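Local coordinates for MaoC-like dehydratase (Rhodospirillum rubrum, PDB 3EXZ), which probably acts as a hot-dog-fold lyase of the MaoC type, adding or removing water across a carbon-carbon double bond, though its substrate is not established, at residues F14-H19 and R66-G72; G2-E6 and P74-G78; T103-I107 and I118-Q122; F50-A55 and P91-G95. All coordinates share one frame; numbering follows the deposited sequence.

Contact 1 of 4, residues F14-H19 and R66-G72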
loop_
_atom_site.group_PDB
_atom_site.type_symbol
_atom_site.label_atom_id
_atom_site.label_comp_id
_atom_site.label_asym_id
_atom_site.label_seq_id
_atom_site.Cartn_x
_atom_site.Cartn_y
_atom_site.Cartn_z
ATOM N N PHE A 14 7.649 13.920 12.977
ATOM C CA PHE A 14 7.160 14.795 11.911
ATOM C C PHE A 14 5.646 14.697 11.804
ATOM O O PHE A 14 5.058 13.634 12.012
ATOM C CB PHE A 14 7.777 14.411 10.568
ATOM C CG PHE A 14 9.257 14.578 10.523
ATOM C CD1 PHE A 14 9.825 15.824 10.269
ATOM C CD2 PHE A 14 10.087 13.512 10.829
ATOM C CE1 PHE A 14 11.201 16.002 10.334
ATOM C CE2 PHE A 14 11.466 13.681 10.898
ATOM C CZ PHE A 14 12.022 14.927 10.650
ATOM N N ASP A 15 5.021 15.810 11.450
ATOM C CA ASP A 15 3.584 15.854 11.341
ATOM C C ASP A 15 3.106 16.435 10.043
ATOM O O ASP A 15 3.630 17.440 9.576
ATOM C CB ASP A 15 3.014 16.612 12.524
ATOM C CG ASP A 15 2.252 15.706 13.439
ATOM O OD1 ASP A 15 1.031 15.545 13.219
ATOM O OD2 ASP A 15 2.875 15.133 14.358
ATOM N N SER A 16 2.106 15.800 9.451
ATOM C CA SER A 16 1.578 16.264 8.179
ATOM C C SER A 16 0.381 17.184 8.378
ATOM O O SER A 16 -0.123 17.342 9.494
ATOM C CB SER A 16 1.098 15.066 7.342
ATOM O OG SER A 16 -0.196 14.623 7.755
ATOM N N ALA A 17 -0.039 17.810 7.279
ATOM C CA ALA A 17 -1.239 18.627 7.285
ATOM C C ALA A 17 -2.400 17.593 7.230
ATOM O O ALA A 17 -2.178 16.369 7.164
ATOM C CB ALA A 17 -1.285 19.561 6.097
ATOM N N ARG A 18 -3.628 18.091 7.227
ATOM C CA ARG A 18 -4.806 17.245 7.287
ATOM C C ARG A 18 -5.485 16.988 5.969
ATOM O O ARG A 18 -5.297 17.729 5.012
ATOM C CB ARG A 18 -5.797 17.864 8.296
ATOM C CG ARG A 18 -5.814 17.209 9.686
ATOM C CD ARG A 18 -5.264 18.112 10.782
ATOM N NE ARG A 18 -3.859 17.840 11.087
ATOM C CZ ARG A 18 -3.394 17.561 12.306
ATOM N NH1 ARG A 18 -4.221 17.503 13.346
ATOM N NH2 ARG A 18 -2.097 17.342 12.488
ATOM N N HIS A 19 -6.254 15.912 5.916
ATOM C CA HIS A 19 -6.980 15.591 4.703
ATOM C C HIS A 19 -8.329 14.998 5.097
ATOM O O HIS A 19 -8.402 14.115 5.958
ATOM C CB HIS A 19 -6.184 14.605 3.839
ATOM C CG HIS A 19 -6.919 14.128 2.629
ATOM N ND1 HIS A 19 -6.916 14.808 1.431
ATOM C CD2 HIS A 19 -7.678 13.023 2.433
ATOM C CE1 HIS A 19 -7.635 14.139 0.545
ATOM N NE2 HIS A 19 -8.111 13.053 1.131
ATOM N N ARG A 66 0.566 10.758 -0.063
ATOM C CA ARG A 66 0.378 12.156 -0.465
ATOM C C ARG A 66 0.706 13.098 0.706
ATOM O O ARG A 66 1.446 14.059 0.538
ATOM C CB ARG A 66 -1.064 12.398 -0.930
ATOM C CG ARG A 66 -1.419 13.881 -1.097
ATOM C CD ARG A 66 -2.851 14.055 -1.607
ATOM N NE ARG A 66 -3.196 15.444 -1.923
ATOM C CZ ARG A 66 -3.565 16.367 -1.035
ATOM N NH1 ARG A 66 -3.633 16.067 0.258
ATOM N NH2 ARG A 66 -3.873 17.595 -1.445
ATOM N N LEU A 67 0.155 12.828 1.886
ATOM C CA LEU A 67 0.430 13.658 3.057
ATOM C C LEU A 67 1.910 13.647 3.414
ATOM O O LEU A 67 2.473 14.669 3.816
ATOM C CB LEU A 67 -0.359 13.160 4.266
ATOM C CG LEU A 67 -1.880 13.262 4.125
ATOM C CD1 LEU A 67 -2.564 12.723 5.383
ATOM C CD2 LEU A 67 -2.257 14.716 3.866
ATOM N N LEU A 68 2.531 12.481 3.297
ATOM C CA LEU A 68 3.944 12.339 3.597
ATOM C C LEU A 68 4.766 13.173 2.618
ATOM O O LEU A 68 5.668 13.924 3.012
ATOM C CB LEU A 68 4.352 10.858 3.490
ATOM C CG LEU A 68 4.786 10.081 4.759
ATOM C CD1 LEU A 68 3.935 10.468 5.958
ATOM C CD2 LEU A 68 4.718 8.576 4.498
ATOM N N VAL A 69 4.438 13.055 1.338
ATOM C CA VAL A 69 5.175 13.762 0.313
ATOM C C VAL A 69 5.021 15.265 0.392
ATOM O O VAL A 69 6.013 15.997 0.309
ATOM C CB VAL A 69 4.763 13.260 -1.108
ATOM C CG1 VAL A 69 5.207 14.249 -2.177
ATOM C CG2 VAL A 69 5.391 11.901 -1.380
ATOM N N THR A 70 3.792 15.728 0.596
ATOM C CA THR A 70 3.551 17.157 0.624
ATOM C C THR A 70 3.786 17.866 1.951
ATOM O O THR A 70 4.067 19.062 1.964
ATOM C CB THR A 70 2.135 17.487 0.049
ATOM O OG1 THR A 70 1.123 16.820 0.811
ATOM C CG2 THR A 70 2.045 17.037 -1.421
ATOM N N SER A 71 3.725 17.146 3.063
ATOM C CA SER A 71 3.959 17.797 4.348
ATOM C C SER A 71 4.538 16.951 5.476
ATOM O O SER A 71 5.341 17.446 6.268
ATOM C CB SER A 71 2.654 18.433 4.855
ATOM O OG SER A 71 1.576 17.499 4.881
ATOM N N GLY A 72 4.160 15.677 5.527
ATOM C CA GLY A 72 4.591 14.815 6.613
ATOM C C GLY A 72 6.037 14.384 6.769
ATOM O O GLY A 72 6.523 14.287 7.892
HETATM O O HOH W 1 4.348 12.501 9.200
HETATM O O HOH W 2 6.505 17.986 8.664
#

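Contact 2 of 4, residues G2-E6 and P74-G78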
loop_
_atom_site.group_PDB
_atom_site.type_symbol
_atom_site.label_atom_id
_atom_site.label_comp_id
_atom_site.label_asym_id
_atom_site.label_seq_id
_atom_site.Cartn_x
_atom_site.Cartn_y
_atom_site.Cartn_z
ATOM N N GLY A 2 13.398 20.849 3.577
ATOM C CA GLY A 2 14.321 20.010 2.767
ATOM C C GLY A 2 15.389 19.350 3.613
ATOM O O GLY A 2 16.515 19.840 3.708
ATOM N N LEU A 3 15.032 18.238 4.238
ATOM C CA LEU A 3 15.961 17.500 5.074
ATOM C C LEU A 3 16.805 16.488 4.301
ATOM O O LEU A 3 16.345 15.892 3.320
ATOM C CB LEU A 3 15.187 16.751 6.168
ATOM C CG LEU A 3 14.861 17.540 7.447
ATOM C CD1 LEU A 3 14.464 18.966 7.097
ATOM C CD2 LEU A 3 13.759 16.843 8.229
ATOM N N PHE A 4 18.058 16.335 4.720
ATOM C CA PHE A 4 18.930 15.316 4.147
ATOM C C PHE A 4 19.305 14.395 5.322
ATOM O O PHE A 4 18.889 14.626 6.464
ATOM C CB PHE A 4 20.193 15.904 3.521
ATOM C CG PHE A 4 19.929 16.795 2.344
ATOM C CD1 PHE A 4 19.917 16.287 1.047
ATOM C CD2 PHE A 4 19.751 18.163 2.529
ATOM C CE1 PHE A 4 19.730 17.132 -0.050
ATOM C CE2 PHE A 4 19.563 19.016 1.440
ATOM C CZ PHE A 4 19.560 18.498 0.149
ATOM N N LEU A 5 20.081 13.354 5.039
ATOM C CA LEU A 5 20.503 12.377 6.044
ATOM C C LEU A 5 21.076 13.011 7.319
ATOM O O LEU A 5 20.765 12.579 8.429
ATOM C CB LEU A 5 21.559 11.439 5.442
ATOM C CG LEU A 5 21.607 9.964 5.871
ATOM C CD1 LEU A 5 22.986 9.386 5.541
ATOM C CD2 LEU A 5 21.313 9.835 7.355
ATOM N N GLU A 6 21.907 14.037 7.155
ATOM C CA GLU A 6 22.535 14.697 8.296
ATOM C C GLU A 6 21.552 15.320 9.267
ATOM O O GLU A 6 21.834 15.426 10.460
ATOM C CB GLU A 6 23.509 15.799 7.832
ATOM C CG GLU A 6 24.711 15.314 7.023
ATOM C CD GLU A 6 24.432 15.208 5.529
ATOM O OE1 GLU A 6 23.245 15.160 5.143
ATOM O OE2 GLU A 6 25.403 15.177 4.741
ATOM N N PRO A 74 9.390 15.693 5.135
ATOM C CA PRO A 74 10.074 16.731 4.369
ATOM C C PRO A 74 11.439 16.433 3.774
ATOM O O PRO A 74 12.316 17.280 3.832
ATOM C CB PRO A 74 10.161 17.908 5.342
ATOM C CG PRO A 74 9.340 17.481 6.558
ATOM C CD PRO A 74 9.473 16.000 6.571
ATOM N N LEU A 75 11.596 15.255 3.186
ATOM C CA LEU A 75 12.872 14.876 2.598
ATOM C C LEU A 75 13.167 15.669 1.335
ATOM O O LEU A 75 12.346 15.712 0.418
ATOM C CB LEU A 75 12.869 13.375 2.305
ATOM C CG LEU A 75 13.453 12.373 3.323
ATOM C CD1 LEU A 75 13.532 12.948 4.737
ATOM C CD2 LEU A 75 12.605 11.108 3.282
ATOM N N ALA A 76 14.348 16.279 1.276
ATOM C CA ALA A 76 14.713 17.102 0.128
ATOM C C ALA A 76 14.796 16.348 -1.189
ATOM O O ALA A 76 14.404 16.870 -2.238
ATOM C CB ALA A 76 16.034 17.830 0.403
ATOM N N GLN A 77 15.290 15.115 -1.129
ATOM C CA GLN A 77 15.420 14.313 -2.333
ATOM C C GLN A 77 14.277 13.326 -2.568
ATOM O O GLN A 77 14.381 12.418 -3.397
ATOM C CB GLN A 77 16.781 13.608 -2.345
ATOM C CG GLN A 77 17.961 14.571 -2.285
ATOM C CD GLN A 77 19.288 13.853 -2.424
ATOM O OE1 GLN A 77 19.627 12.993 -1.614
ATOM N NE2 GLN A 77 20.044 14.200 -3.459
ATOM N N GLY A 78 13.187 13.512 -1.834
ATOM C CA GLY A 78 12.029 12.661 -2.030
ATOM C C GLY A 78 11.945 11.462 -1.125
ATOM O O GLY A 78 12.845 11.220 -0.322
HETATM O O HOH W 3 16.583 14.046 1.222
#

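Contact 3 of 4, residues T103-I107 and I118-Q122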
loop_
_atom_site.group_PDB
_atom_site.type_symbol
_atom_site.label_atom_id
_atom_site.label_comp_id
_atom_site.label_asym_id
_atom_site.label_seq_id
_atom_site.Cartn_x
_atom_site.Cartn_y
_atom_site.Cartn_z
ATOM N N THR A 103 7.662 8.891 12.975
ATOM C CA THR A 103 8.790 8.836 13.906
ATOM C C THR A 103 9.949 8.038 13.309
ATOM O O THR A 103 9.735 6.963 12.746
ATOM C CB THR A 103 8.411 8.138 15.250
ATOM O OG1 THR A 103 7.272 8.784 15.832
ATOM C CG2 THR A 103 9.588 8.187 16.247
ATOM N N VAL A 104 11.164 8.582 13.405
ATOM C CA VAL A 104 12.370 7.891 12.936
ATOM C C VAL A 104 12.736 6.904 14.068
ATOM O O VAL A 104 12.998 7.307 15.207
ATOM C CB VAL A 104 13.543 8.870 12.713
ATOM C CG1 VAL A 104 14.757 8.110 12.176
ATOM C CG2 VAL A 104 13.121 9.961 11.735
ATOM N N LEU A 105 12.754 5.613 13.746
ATOM C CA LEU A 105 13.042 4.564 14.719
ATOM C C LEU A 105 14.483 4.104 14.675
ATOM O O LEU A 105 15.014 3.601 15.667
ATOM C CB LEU A 105 12.130 3.348 14.477
ATOM C CG LEU A 105 10.606 3.506 14.599
ATOM C CD1 LEU A 105 9.948 2.125 14.663
ATOM C CD2 LEU A 105 10.276 4.303 15.857
ATOM N N ALA A 106 15.105 4.273 13.515
ATOM C CA ALA A 106 16.486 3.862 13.324
ATOM C C ALA A 106 17.087 4.419 12.030
ATOM O O ALA A 106 16.369 4.671 11.058
ATOM C CB ALA A 106 16.568 2.317 13.307
ATOM N N ILE A 107 18.404 4.634 12.045
ATOM C CA ILE A 107 19.160 5.103 10.876
ATOM C C ILE A 107 20.273 4.065 10.717
ATOM O O ILE A 107 21.034 3.802 11.653
ATOM C CB ILE A 107 19.764 6.508 11.074
ATOM C CG1 ILE A 107 18.647 7.552 11.064
ATOM C CG2 ILE A 107 20.754 6.807 9.956
ATOM C CD1 ILE A 107 18.590 8.365 12.332
ATOM N N ILE A 118 19.577 3.602 5.317
ATOM C CA ILE A 118 18.199 3.132 5.303
ATOM C C ILE A 118 17.616 3.641 6.625
ATOM O O ILE A 118 18.059 3.260 7.713
ATOM C CB ILE A 118 18.110 1.598 5.199
ATOM C CG1 ILE A 118 18.288 1.194 3.734
ATOM C CG2 ILE A 118 16.773 1.112 5.734
ATOM C CD1 ILE A 118 18.445 -0.292 3.531
ATOM N N VAL A 119 16.642 4.540 6.513
ATOM C CA VAL A 119 15.991 5.138 7.669
ATOM C C VAL A 119 14.634 4.490 7.888
ATOM O O VAL A 119 13.785 4.488 6.991
ATOM C CB VAL A 119 15.789 6.674 7.473
ATOM C CG1 VAL A 119 15.191 7.300 8.736
ATOM C CG2 VAL A 119 17.121 7.339 7.124
ATOM N N THR A 120 14.443 3.928 9.076
ATOM C CA THR A 120 13.186 3.287 9.425
ATOM C C THR A 120 12.213 4.344 9.947
ATOM O O THR A 120 12.408 4.912 11.023
ATOM C CB THR A 120 13.391 2.200 10.503
ATOM O OG1 THR A 120 14.273 1.188 9.998
ATOM C CG2 THR A 120 12.068 1.555 10.863
ATOM N N CYS A 121 11.164 4.604 9.175
ATOM C CA CYS A 121 10.164 5.595 9.551
ATOM C C CYS A 121 8.836 4.944 9.855
ATOM O O CYS A 121 8.295 4.204 9.030
ATOM C CB CYS A 121 9.956 6.607 8.424
ATOM S SG CYS A 121 11.456 7.449 7.918
ATOM N N GLN A 122 8.312 5.219 11.041
ATOM C CA GLN A 122 7.024 4.670 11.429
ATOM C C GLN A 122 5.968 5.761 11.336
ATOM O O GLN A 122 5.939 6.684 12.148
ATOM C CB GLN A 122 7.074 4.119 12.855
ATOM C CG GLN A 122 5.778 3.476 13.292
ATOM C CD GLN A 122 5.915 2.692 14.578
ATOM O OE1 GLN A 122 6.301 1.518 14.572
ATOM N NE2 GLN A 122 5.617 3.342 15.696
HETATM O O HOH W 4 4.671 7.929 14.817
HETATM O O HOH W 5 16.926 1.745 9.296
#

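Contact 4 of 4, residues F50-A55 and P91-G95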
loop_
_atom_site.group_PDB
_atom_site.type_symbol
_atom_site.label_atom_id
_atom_site.label_comp_id
_atom_site.label_asym_id
_atom_site.label_seq_id
_atom_site.Cartn_x
_atom_site.Cartn_y
_atom_site.Cartn_z
ATOM N N PHE A 50 -17.232 -4.375 8.117
ATOM C CA PHE A 50 -17.032 -2.939 8.296
ATOM C C PHE A 50 -18.304 -2.289 8.841
ATOM O O PHE A 50 -18.248 -1.226 9.461
ATOM C CB PHE A 50 -16.666 -2.283 6.950
ATOM C CG PHE A 50 -15.347 -2.740 6.380
ATOM C CD1 PHE A 50 -14.153 -2.147 6.783
ATOM C CD2 PHE A 50 -15.296 -3.790 5.464
ATOM C CE1 PHE A 50 -12.924 -2.596 6.283
ATOM C CE2 PHE A 50 -14.077 -4.244 4.959
ATOM C CZ PHE A 50 -12.889 -3.645 5.371
ATOM N N GLY A 51 -19.443 -2.941 8.614
ATOM C CA GLY A 51 -20.718 -2.403 9.064
ATOM C C GLY A 51 -20.811 -0.919 8.738
ATOM O O GLY A 51 -20.892 -0.091 9.647
ATOM N N GLY A 52 -20.809 -0.589 7.445
ATOM C CA GLY A 52 -20.857 0.799 7.009
ATOM C C GLY A 52 -19.726 1.094 6.027
ATOM O O GLY A 52 -18.716 0.386 5.992
ATOM N N LEU A 53 -19.887 2.137 5.224
ATOM C CA LEU A 53 -18.866 2.486 4.253
ATOM C C LEU A 53 -17.506 2.648 4.921
ATOM O O LEU A 53 -17.387 3.286 5.966
ATOM C CB LEU A 53 -19.211 3.807 3.538
ATOM C CG LEU A 53 -19.255 3.871 1.996
ATOM C CD1 LEU A 53 -18.655 5.201 1.527
ATOM C CD2 LEU A 53 -18.506 2.694 1.381
ATOM N N ALA A 54 -16.492 2.023 4.339
ATOM C CA ALA A 54 -15.131 2.189 4.821
ATOM C C ALA A 54 -14.277 2.366 3.571
ATOM O O ALA A 54 -14.650 1.928 2.475
ATOM C CB ALA A 54 -14.659 0.996 5.624
ATOM N N ALA A 55 -13.155 3.053 3.714
ATOM C CA ALA A 55 -12.271 3.248 2.582
ATOM C C ALA A 55 -11.375 2.015 2.447
ATOM O O ALA A 55 -11.151 1.275 3.410
ATOM C CB ALA A 55 -11.410 4.507 2.797
ATOM N N PRO A 91 -10.962 1.062 10.718
ATOM C CA PRO A 91 -11.449 1.427 9.386
ATOM C C PRO A 91 -11.352 2.934 9.188
ATOM O O PRO A 91 -11.375 3.689 10.162
ATOM C CB PRO A 91 -12.919 0.999 9.416
ATOM C CG PRO A 91 -12.971 -0.087 10.436
ATOM C CD PRO A 91 -12.008 0.378 11.501
ATOM N N THR A 92 -11.219 3.365 7.933
ATOM C CA THR A 92 -11.219 4.795 7.614
ATOM C C THR A 92 -12.644 5.053 7.125
ATOM O O THR A 92 -13.136 4.395 6.207
ATOM C CB THR A 92 -10.233 5.169 6.517
ATOM O OG1 THR A 92 -8.904 4.976 7.010
ATOM C CG2 THR A 92 -10.415 6.645 6.120
ATOM N N ARG A 93 -13.287 6.042 7.727
ATOM C CA ARG A 93 -14.683 6.382 7.470
ATOM C C ARG A 93 -14.881 7.686 6.743
ATOM O O ARG A 93 -14.038 8.577 6.843
ATOM C CB ARG A 93 -15.420 6.499 8.790
ATOM C CG ARG A 93 -15.305 5.317 9.750
ATOM C CD ARG A 93 -15.987 4.095 9.169
ATOM N NE ARG A 93 -16.025 2.978 10.112
ATOM C CZ ARG A 93 -16.590 1.803 9.853
ATOM N NH1 ARG A 93 -17.161 1.586 8.674
ATOM N NH2 ARG A 93 -16.602 0.850 10.776
ATOM N N PRO A 94 -16.019 7.835 6.029
ATOM C CA PRO A 94 -16.347 9.068 5.301
ATOM C C PRO A 94 -16.475 10.129 6.402
ATOM O O PRO A 94 -17.028 9.846 7.480
ATOM C CB PRO A 94 -17.705 8.767 4.669
ATOM C CG PRO A 94 -17.761 7.284 4.581
ATOM C CD PRO A 94 -17.029 6.783 5.800
ATOM N N GLY A 95 -15.987 11.339 6.139
ATOM C CA GLY A 95 -16.044 12.428 7.104
ATOM C C GLY A 95 -14.818 12.499 8.002
ATOM O O GLY A 95 -14.647 13.463 8.752
#

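Contact 1 of 4, residues F14-H19 and R66-G72
Ser71 holds its OG between its own backbone N and carbonyl carbon (chi1 53°), which turns the hydroxyl to meet the backbone of Ala17. Leu67, one turn earlier, has CG anti to its carbonyl carbon (chi1 -64°) and lays its branches along Ser16 and Ala17. These residues belong to the last turns of helix 57-72, the long helix of the hot-dog fold, where it meets strand 13-20, the outermost strand on that side within this chain. Ala17 N donates to Ser71 OG at 2.9 Å, almost straight. The same hydroxyl donates to Leu67 O, so it passes the bond back into the helix. Leu67 O also takes the N-H groups of Ser71 and Gly72, within a wider pi-type turn. Gly72 lets the strand come close: its CA is 3.6 Å from Ser16 CB, and a side chain there would be tight against Ser16. Ser16 OG lies against Leu67 CB and donates to Ala17 O; it is also hydrogen-bonded to Val100 N of strand 97-109. Leu67 CD2 lies 3.9 Å from His19 CB. His19 and Arg66 cross at about a right angle. Arg66 also packs on Glu32 of the second subunit. A water donates to both Asp15 O and Ser71 O, at 2.7 Å from Ser71 O.

Contact 2 of 4, residues G2-E6 and P74-G78
Phe4 lays one ring face over the methyl of Ala76. Ala76 CB sits 3.8 Å from the ring centroid, 19° off the normal, a CH-pi contact shifted toward the CZ side. Phe4 has CG anti to its carbonyl carbon (chi1 -64°), and this brings the far end of the ring to the 74-78 loop. The Gln77 and Phe4 side chains cross at about a right angle, with Gln77 CG 3.8 Å from Phe4 CE1. Arg145 and Pro146 also touch Phe4. With Phe4 cut back to an alanine, the Ala76 methyl is likely to lose its aromatic cover, and a gap would probably open beside Gln77 CG. Beside the ring the two backbones form a single beta bridge between Leu3 and Leu75. Leu3 N donates to Pro74 O at 2.9 Å, and Ala76 N donates to Leu3 O, both bonds nearly straight. A water donates to Leu3 O and accepts from Gln77 N. The contact joins the N-terminal arm to the loop after helix 57-72, at the start of the type I turn from Leu75 to Gly78. Leu3 O is thus gripped by one amide and one water. The main-chain bonds fix how the two loops lie, while the apolar ring and methyl shield one another at the surface.

Contact 3 of 4, residues T103-I107 and I118-Q122
Segments 103-107 and 118-122 run antiparallel, their axes 4.7 Å apart at the closest and their directions 141° apart. Thr103 and Gln122 form a hydrogen-bonded pair: Gln122 N reaches Thr103 O at 2.8 Å, and Thr103 N donates back to Gln122 O. Leu105 N then donates to Thr120 O. The next bond, Thr120 N to Ala106 O, skips a residue on the first strand, so the pairing advances by one at Leu105. Leu105 has a psi of -26°, unlike its extended neighbours, consistent with a beta bulge. These strands are the hairpin 97-109 and 116-126 in the middle of the hot-dog sheet, between strands 13-20 and 132-143. One face carries Val104, Ile107, Val119 and Cys121. Val119 CG1, anti to the backbone N (chi1 -176°), meets Val104 CG1 at 3.6 Å. Ile107 lies beside Val119, pointing the same way, with Ile107 CG1 to Val119 CG1 at 4.2 Å. At the bulge, Leu105 CD1 packs on Gln122 CB and lies 3.7 Å from Gln122 OE1. Leu105 CB meets Thr120 CG2 at 4.0 Å. A water donates to Ile118 O and is also hydrogen-bonded to Thr120 OG1.

Contact 4 of 4, residues F50-A55 and P91-G95
The methyl of Ala55 packs on Thr92 at the apolar centre, with Ala55 CB to Thr92 CB at 4.0 Å. Next to them Pro91 CB touches Ala54 CB and comes to the edge of the Phe50 ring near its plane. The same Pro91 CB lies over one face of the Arg93 guanidinium, toward its rim. Further out, Leu53 CD1 lies 3.8 Å from Pro94 CG. Phe50 also meets the rings of Phe38 and His39, and packs on Ile80 of the second subunit. Between the loops Ala55 N donates to Thr92 O at 2.8 Å. Thr92 OG1 is hydrogen-bonded to Thr60 OG1 of helix 57-72. At the polar edge Arg93 bends at chi2 (-66°), which folds its chain back to the 50-55 loop. Arg93 NH1 and NH2 grip Phe50 O end-on, at 3.1 and 3.0 Å, and this oxygen lies in the guanidinium plane. NH1 also donates to Leu53 O, from well above that carbonyl's plane. A leucine in its place would probably leave Phe50 O and Leu53 O without these donors and the Gly51-Gly52 turn freer to move. The contact joins the loop before helix 57-72 to the loop before strand 97-109 in this MaoC-type hot-dog domain. The guanidinium meets main-chain oxygens here, so its charge is probably eased by carbonyl dipoles, and its bonds fix the 50-53 backbone.

In the fold
Contacts 1, 3 and 4 are partly buried, while contact 2 lies on the surface. Contacts 1 and 3 reach the same sheet through neighbouring strands 13-20 and 97-109. Contact 1 seats the end of helix 57-72, whereas contact 3 pairs two strands within the sheet. Phe14 links three contacts, packing on Leu3 and Pro74 of contact 2 and on Val104 of contact 3. Leu5 and Ile107 also join contacts 2 and 3. Contact 4 stands apart, its centre about 34 Å from that of contact 2, on the opposite side of the chain's centre. Contact 3 rests on a backbone ladder, contact 1 on a serine hydroxyl, contact 2 on a bridge and a ring, and contact 4 on an arginine that binds main-chain oxygens, with one backbone bond beside it.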